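Local coordinates for protein probable enoyl-CoA hydratase/isomerase (Pseudomonas aeruginosa PAO1, PDB 5WYD) that probably acts as an enoyl-CoA hydratase/isomerase of the crotonase family, a hydro-lyase with an implied role in making the diffusible signal factor, at residues R96-A101 / P153-T158; E103-F108 / L125-A130. The protein carries 1 engineered substitution. One frame throughout, in Å; residues are numbered along the deposited sequence.

Contact 1: residues R96-A101 / P153-T158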
ATOM      1  N   ARG A  96      -5.046  -9.752  22.656  1.00 40.14           N
ATOM      2  CA  ARG A  96      -4.055 -10.477  21.868  1.00 37.42           C
ATOM      3  C   ARG A  96      -4.546 -11.882  21.541  1.00 43.07           C
ATOM      4  O   ARG A  96      -4.448 -12.330  20.391  1.00 41.50           O
ATOM      5  CB  ARG A  96      -2.737 -10.503  22.645  1.00 51.57           C
ATOM      6  CG  ARG A  96      -1.560 -11.176  21.981  1.00 43.77           C
ATOM      7  CD  ARG A  96      -0.960 -10.341  20.877  1.00 41.09           C
ATOM      8  NE  ARG A  96       0.021 -11.137  20.177  1.00 31.19           N
ATOM      9  CZ  ARG A  96       1.035 -10.649  19.491  1.00 41.80           C
ATOM     10  NH1 ARG A  96       1.889 -11.461  18.891  1.00 43.39           N
ATOM     11  NH2 ARG A  96       1.207  -9.358  19.417  1.00 43.17           N
ATOM     12  N   ARG A  97      -5.145 -12.554  22.532  1.00 51.29           N
ATOM     13  CA  ARG A  97      -5.625 -13.920  22.359  1.00 50.42           C
ATOM     14  C   ARG A  97      -6.698 -14.008  21.287  1.00 47.45           C
ATOM     15  O   ARG A  97      -6.695 -14.940  20.478  1.00 65.64           O
ATOM     16  CB  ARG A  97      -6.184 -14.433  23.681  1.00 63.89           C
ATOM     17  CG  ARG A  97      -5.164 -14.721  24.775  1.00 65.37           C
ATOM     18  CD  ARG A  97      -4.092 -15.662  24.302  1.00 64.17           C
ATOM     19  NE  ARG A  97      -3.011 -15.811  25.272  1.00 74.39           N
ATOM     20  CZ  ARG A  97      -1.897 -15.083  25.288  1.00 74.36           C
ATOM     21  NH1 ARG A  97      -0.977 -15.317  26.219  1.00 68.26           N
ATOM     22  NH2 ARG A  97      -1.702 -14.118  24.392  1.00 49.36           N
ATOM     23  N   PHE A  98      -7.646 -13.073  21.283  1.00 36.40           N
ATOM     24  CA  PHE A  98      -8.670 -13.107  20.245  1.00 37.63           C
ATOM     25  C   PHE A  98      -8.049 -12.945  18.880  1.00 37.93           C
ATOM     26  O   PHE A  98      -8.382 -13.670  17.938  1.00 37.38           O
ATOM     27  CB  PHE A  98      -9.706 -12.001  20.425  1.00 52.33           C
ATOM     28  CG  PHE A  98     -10.844 -12.363  21.328  1.00 57.65           C
ATOM     29  CD1 PHE A  98     -11.794 -13.263  20.907  1.00 40.69           C
ATOM     30  CD2 PHE A  98     -11.017 -11.738  22.550  1.00 55.35           C
ATOM     31  CE1 PHE A  98     -12.862 -13.604  21.698  1.00 43.59           C
ATOM     32  CE2 PHE A  98     -12.104 -12.047  23.349  1.00 63.33           C
ATOM     33  CZ  PHE A  98     -13.016 -13.003  22.924  1.00 59.94           C
ATOM     34  N   GLY A  99      -7.142 -11.986  18.751  1.00 36.03           N
ATOM     35  CA  GLY A  99      -6.531 -11.768  17.462  1.00 39.95           C
ATOM     36  C   GLY A  99      -5.772 -12.992  17.001  1.00 35.82           C
ATOM     37  O   GLY A  99      -5.985 -13.485  15.898  1.00 36.50           O
ATOM     38  N   GLU A 100      -4.957 -13.558  17.887  1.00 41.45           N
ATOM     39  CA  GLU A 100      -4.166 -14.726  17.514  1.00 41.00           C
ATOM     40  C   GLU A 100      -5.045 -15.897  17.130  1.00 34.06           C
ATOM     41  O   GLU A 100      -4.830 -16.537  16.089  1.00 26.00           O
ATOM     42  CB  GLU A 100      -3.244 -15.141  18.661  1.00 41.15           C
ATOM     43  CG  GLU A 100      -2.245 -14.116  19.115  1.00 40.57           C
ATOM     44  CD  GLU A 100      -1.443 -14.606  20.310  1.00 60.52           C
ATOM     45  OE1 GLU A 100      -1.648 -15.755  20.758  1.00 61.21           O
ATOM     46  OE2 GLU A 100      -0.546 -13.874  20.762  1.00 56.01           O
ATOM     47  N   ALA A 101      -6.032 -16.203  17.971  1.00 38.72           N
ATOM     48  CA  ALA A 101      -6.874 -17.353  17.703  1.00 38.20           C
ATOM     49  C   ALA A 101      -7.669 -17.143  16.426  1.00 36.87           C
ATOM     50  O   ALA A 101      -7.598 -17.953  15.496  1.00 38.62           O
ATOM     51  CB  ALA A 101      -7.795 -17.601  18.900  1.00 41.82           C
ATOM     52  N   PRO A 153     -14.823  -3.892  19.119  1.00 46.50           N
ATOM     53  CA  PRO A 153     -14.490  -5.291  18.840  1.00 48.80           C
ATOM     54  C   PRO A 153     -12.987  -5.424  18.680  1.00 53.98           C
ATOM     55  O   PRO A 153     -12.384  -4.769  17.833  1.00 58.57           O
ATOM     56  CB  PRO A 153     -15.209  -5.555  17.518  1.00 36.04           C
ATOM     57  CG  PRO A 153     -16.230  -4.555  17.447  1.00 38.77           C
ATOM     58  CD  PRO A 153     -15.707  -3.329  18.093  1.00 36.40           C
ATOM     59  N   CYS A 154     -12.379  -6.330  19.424  1.00 51.53           N
ATOM     60  CA  CYS A 154     -10.933  -6.431  19.338  1.00 41.55           C
ATOM     61  C   CYS A 154     -10.477  -7.664  18.590  1.00 39.10           C
ATOM     62  O   CYS A 154      -9.271  -7.907  18.503  1.00 46.96           O
ATOM     63  CB  CYS A 154     -10.337  -6.371  20.742  1.00 46.52           C
ATOM     64  SG  CYS A 154     -11.003  -7.620  21.839  1.00 56.46           S
ATOM     65  N   ALA A 155     -11.402  -8.404  17.993  1.00 27.41           N
ATOM     66  CA  ALA A 155     -11.085  -9.633  17.295  1.00 34.17           C
ATOM     67  C   ALA A 155     -10.882  -9.436  15.807  1.00 34.45           C
ATOM     68  O   ALA A 155     -10.836 -10.416  15.058  1.00 35.06           O
ATOM     69  CB  ALA A 155     -12.203 -10.618  17.532  1.00 35.51           C
ATOM     70  N   GLY A 156     -10.689  -8.202  15.377  1.00 34.52           N
ATOM     71  CA  GLY A 156     -10.686  -7.891  13.973  1.00 38.27           C
ATOM     72  C   GLY A 156     -12.054  -7.565  13.451  1.00 26.93           C
ATOM     73  O   GLY A 156     -12.235  -7.464  12.235  1.00 28.99           O
ATOM     74  N   GLY A 157     -13.013  -7.368  14.342  1.00 30.99           N
ATOM     75  CA  GLY A 157     -14.361  -7.079  13.921  1.00 13.89           C
ATOM     76  C   GLY A 157     -14.479  -5.793  13.139  1.00 33.38           C
ATOM     77  O   GLY A 157     -15.308  -5.683  12.232  1.00 45.89           O
ATOM     78  N   THR A 158     -13.715  -4.777  13.533  1.00 33.88           N
ATOM     79  CA  THR A 158     -13.800  -3.474  12.875  1.00 43.03           C
ATOM     80  C   THR A 158     -13.437  -3.569  11.402  1.00 39.38           C
ATOM     81  O   THR A 158     -13.898  -2.761  10.591  1.00 46.17           O
ATOM     82  CB  THR A 158     -12.922  -2.428  13.573  1.00 39.52           C
ATOM     83  OG1 THR A 158     -11.575  -2.896  13.688  1.00 29.17           O
ATOM     84  CG2 THR A 158     -13.478  -2.068  14.945  1.00 36.67           C
TER

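Contact 2: residues E103-F108 / L125-A130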
ATOM      1  N   GLU A 103      -7.204 -15.025  13.945  1.00 39.00           N
ATOM      2  CA  GLU A 103      -6.350 -14.990  12.771  1.00 38.16           C
ATOM      3  C   GLU A 103      -5.910 -16.393  12.388  1.00 40.44           C
ATOM      4  O   GLU A 103      -5.818 -16.721  11.200  1.00 39.76           O
ATOM      5  CB  GLU A 103      -5.174 -14.089  13.051  1.00 45.24           C
ATOM      6  CG  GLU A 103      -5.581 -12.639  13.164  1.00 39.89           C
ATOM      7  CD  GLU A 103      -4.449 -11.828  13.700  1.00 43.94           C
ATOM      8  OE1 GLU A 103      -4.571 -10.593  13.830  1.00 22.54           O
ATOM      9  OE2 GLU A 103      -3.407 -12.449  13.955  1.00 54.96           O
ATOM     10  N   ALA A 104      -5.634 -17.240  13.380  1.00 38.88           N
ATOM     11  CA  ALA A 104      -5.289 -18.622  13.068  1.00 40.62           C
ATOM     12  C   ALA A 104      -6.433 -19.316  12.334  1.00 39.28           C
ATOM     13  O   ALA A 104      -6.206 -20.036  11.352  1.00 38.53           O
ATOM     14  CB  ALA A 104      -4.925 -19.381  14.341  1.00 31.63           C
ATOM     15  N   LEU A 105      -7.673 -19.093  12.785  1.00 31.85           N
ATOM     16  CA  LEU A 105      -8.819 -19.699  12.121  1.00 33.47           C
ATOM     17  C   LEU A 105      -8.928 -19.191  10.697  1.00 39.73           C
ATOM     18  O   LEU A 105      -9.058 -19.978   9.745  1.00 37.96           O
ATOM     19  CB  LEU A 105     -10.089 -19.358  12.907  1.00 41.09           C
ATOM     20  CG  LEU A 105     -11.443 -19.652  12.255  1.00 40.02           C
ATOM     21  CD1 LEU A 105     -11.568 -21.137  11.947  1.00 24.82           C
ATOM     22  CD2 LEU A 105     -12.662 -19.084  13.041  1.00 25.93           C
ATOM     23  N   ARG A 106      -8.760 -17.878  10.536  1.00 29.51           N
ATOM     24  CA  ARG A 106      -8.795 -17.249   9.230  1.00 38.42           C
ATOM     25  C   ARG A 106      -7.712 -17.811   8.332  1.00 37.82           C
ATOM     26  O   ARG A 106      -7.851 -17.812   7.107  1.00 30.78           O
ATOM     27  CB  ARG A 106      -8.621 -15.751   9.409  1.00 38.08           C
ATOM     28  CG  ARG A 106      -8.364 -15.014   8.134  1.00 38.93           C
ATOM     29  CD  ARG A 106      -8.116 -13.549   8.426  1.00 36.82           C
ATOM     30  NE  ARG A 106      -6.929 -13.298   9.225  1.00 38.95           N
ATOM     31  CZ  ARG A 106      -5.758 -12.963   8.711  1.00 39.24           C
ATOM     32  NH1 ARG A 106      -5.635 -12.851   7.401  1.00 48.63           N
ATOM     33  NH2 ARG A 106      -4.716 -12.736   9.501  1.00 34.70           N
ATOM     34  N   ASP A 107      -6.601 -18.216   8.913  1.00 30.81           N
ATOM     35  CA  ASP A 107      -5.502 -18.767   8.151  1.00 44.14           C
ATOM     36  C   ASP A 107      -5.551 -20.290   8.026  1.00 46.77           C
ATOM     37  O   ASP A 107      -4.569 -20.883   7.569  1.00 48.50           O
ATOM     38  CB  ASP A 107      -4.187 -18.331   8.778  1.00 40.42           C
ATOM     39  CG  ASP A 107      -3.936 -16.867   8.599  1.00 49.14           C
ATOM     40  OD1 ASP A 107      -4.686 -16.220   7.841  1.00 43.34           O
ATOM     41  OD2 ASP A 107      -2.998 -16.353   9.236  1.00 64.78           O
ATOM     42  N   PHE A 108      -6.637 -20.946   8.444  1.00 47.99           N
ATOM     43  CA  PHE A 108      -6.690 -22.391   8.279  1.00 41.01           C
ATOM     44  C   PHE A 108      -6.550 -22.709   6.795  1.00 48.77           C
ATOM     45  O   PHE A 108      -7.215 -22.092   5.958  1.00 53.28           O
ATOM     46  CB  PHE A 108      -8.001 -22.937   8.850  1.00 32.22           C
ATOM     47  CG  PHE A 108      -8.255 -24.374   8.495  1.00 42.68           C
ATOM     48  CD1 PHE A 108      -7.261 -25.305   8.615  1.00 33.92           C
ATOM     49  CD2 PHE A 108      -9.495 -24.795   8.084  1.00 38.61           C
ATOM     50  CE1 PHE A 108      -7.478 -26.632   8.281  1.00 45.27           C
ATOM     51  CE2 PHE A 108      -9.715 -26.124   7.752  1.00 34.88           C
ATOM     52  CZ  PHE A 108      -8.710 -27.029   7.854  1.00 33.32           C
ATOM     53  N   LEU A 125     -19.631 -13.244  16.820  1.00 28.97           N
ATOM     54  CA  LEU A 125     -19.777 -12.770  15.455  1.00 36.75           C
ATOM     55  C   LEU A 125     -18.412 -12.657  14.791  1.00 32.24           C
ATOM     56  O   LEU A 125     -18.209 -13.123  13.664  1.00 31.49           O
ATOM     57  CB  LEU A 125     -20.493 -11.429  15.483  1.00 39.49           C
ATOM     58  CG  LEU A 125     -20.885 -10.858  14.138  1.00 52.86           C
ATOM     59  CD1 LEU A 125     -21.459 -11.968  13.263  1.00 40.41           C
ATOM     60  CD2 LEU A 125     -21.904  -9.746  14.361  1.00 66.25           C
ATOM     61  N   GLU A 126     -17.444 -12.121  15.532  1.00 38.50           N
ATOM     62  CA  GLU A 126     -16.084 -11.980  15.039  1.00 35.38           C
ATOM     63  C   GLU A 126     -15.520 -13.328  14.688  1.00 34.29           C
ATOM     64  O   GLU A 126     -14.809 -13.478  13.684  1.00 44.31           O
ATOM     65  CB  GLU A 126     -15.244 -11.301  16.113  1.00 31.31           C
ATOM     66  CG  GLU A 126     -15.575  -9.839  16.190  1.00 28.69           C
ATOM     67  CD  GLU A 126     -14.956  -9.121  17.347  1.00 42.19           C
ATOM     68  OE1 GLU A 126     -15.146  -9.544  18.501  1.00 49.52           O
ATOM     69  OE2 GLU A 126     -14.175  -8.186  17.086  1.00 37.03           O
ATOM     70  N   CYS A 127     -15.835 -14.319  15.508  1.00 24.15           N
ATOM     71  CA  CYS A 127     -15.396 -15.661  15.216  1.00 23.92           C
ATOM     72  C   CYS A 127     -15.997 -16.142  13.911  1.00 35.60           C
ATOM     73  O   CYS A 127     -15.296 -16.718  13.074  1.00 53.64           O
ATOM     74  CB  CYS A 127     -15.796 -16.586  16.346  1.00 26.88           C
ATOM     75  SG  CYS A 127     -15.530 -18.278  15.852  1.00 39.17           S
ATOM     76  N   ALA A 128     -17.285 -15.872  13.699  1.00 31.52           N
ATOM     77  CA  ALA A 128     -17.920 -16.329  12.475  1.00 25.86           C
ATOM     78  C   ALA A 128     -17.263 -15.704  11.269  1.00 31.66           C
ATOM     79  O   ALA A 128     -16.964 -16.392  10.284  1.00 33.83           O
ATOM     80  CB  ALA A 128     -19.403 -15.969  12.501  1.00 21.24           C
ATOM     81  N   LEU A 129     -16.964 -14.410  11.365  1.00 23.04           N
ATOM     82  CA  LEU A 129     -16.341 -13.692  10.267  1.00 24.95           C
ATOM     83  C   LEU A 129     -14.994 -14.305   9.901  1.00 30.15           C
ATOM     84  O   LEU A 129     -14.643 -14.383   8.718  1.00 24.80           O
ATOM     85  CB  LEU A 129     -16.178 -12.232  10.673  1.00 33.64           C
ATOM     86  CG  LEU A 129     -17.424 -11.349  10.885  1.00 25.43           C
ATOM     87  CD1 LEU A 129     -17.058  -9.948  11.381  1.00 19.35           C
ATOM     88  CD2 LEU A 129     -18.183 -11.261   9.592  1.00 20.80           C
ATOM     89  N   ALA A 130     -14.244 -14.770  10.909  1.00 34.61           N
ATOM     90  CA  ALA A 130     -12.936 -15.390  10.705  1.00 31.66           C
ATOM     91  C   ALA A 130     -13.032 -16.625   9.821  1.00 29.93           C
ATOM     92  O   ALA A 130     -12.011 -17.074   9.286  1.00 18.79           O
ATOM     93  CB  ALA A 130     -12.316 -15.741  12.053  1.00 31.89           C
TER

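Contact 1: residues R96-A101 / P153-T158
Phe98, on helix 88-106, meets Cys154 and Ala155 in the turn that leads into helix 157-176, joining two elements of the crotonase fold through apolar contacts. Phe98 CB stands 4.1 Å from Ala155 CB; a methyl is small enough to let the turn come this near the helix. The ring runs on past it, its CG anti to the carbonyl carbon (chi1 -87°), and offers CD2 to Cys154 SG at 4.2 Å. The sulfur lies 5.1 Å from the centroid of the Phe98 ring and 50° off its normal, an oblique sulfur-aromatic contact. Phe102 meets the ring, and Leu45, Met82 and Phe83 pack on the Phe98 side chain; a large aromatic suits this buried site. Behind Ala155, its N is hydrogen-bonded to Glu126 OE2. Gly156 then takes the N-cap position with a positive phi, at which a CB would press on the preceding carbonyl oxygen. Phe245 of the second subunit packs on Cys154, and on the helix Arg96 NH2 forms salt bridges with Glu243 and Asp247 of the third subunit. Arg96 NE meets the anti lone pair of Glu100 OE2 in the guanidinium plane, at 2.9 Å and 163°.

Contact 2: residues E103-F108 / L125-A130
Arg106 O, at the end of helix 88-106, accepts a hydrogen bond from Lys223 NZ and a weak one from Gln227 NE2, which probably helps to fix the helix end near Ala130. There Arg106 CA lies 3.2 Å from Ala130 O, a CA-H...O contact with an angle of 137° at the hydrogen. The small Ala130 suits so near an approach of backbones, and its CB faces Leu105, whose CD2 comes within 3.5 Å of it. That same Leu105 CD2 lies 3.5 Å from Cys127 O and 4.1 Å from Cys127 SG. With CG anti to the backbone N (chi1 168°), Leu105 sends this branch to the other helix, while Ile52 and Leu64 also touch its side chain. Arg106 CB lies 3.6 Å from Ala130 O, but the chain bends at chi3 and carries the guanidinium away. Asp107 OD1 sits over the face of that group, 3.5 Å from Arg106 NH1, an attraction of charges without a directed N-H. Glu103 extends the polar side to Arg242 of the second subunit. Two helices, successive in the chain and linked through strands 111-116 and 119-121, thus pack by small and branched apolar groups within the spiral core of a crotonase fold.

Overall arrangement
Both contacts draw on helix 88-106, taken one after the other along its length: contact 1 uses its middle, contact 2 its last turn. Contact 2 lies about 4 Å from the centre of the chain, contact 1 about 13 Å, measured centre to centre, yet contact 1 is the more fully buried, contact 2 only partly so. An aromatic ring beside a loop marks contact 1; in contact 2 an aliphatic branch and close backbones bring two helices together. Glu126, in segment 125-130, ties them, since its carboxylate reaches the loop of 153-158. Both also reach the second subunit, contact 1 through 153-158 and contact 2 through 103-108, and Arg96 takes contact 1 to a third.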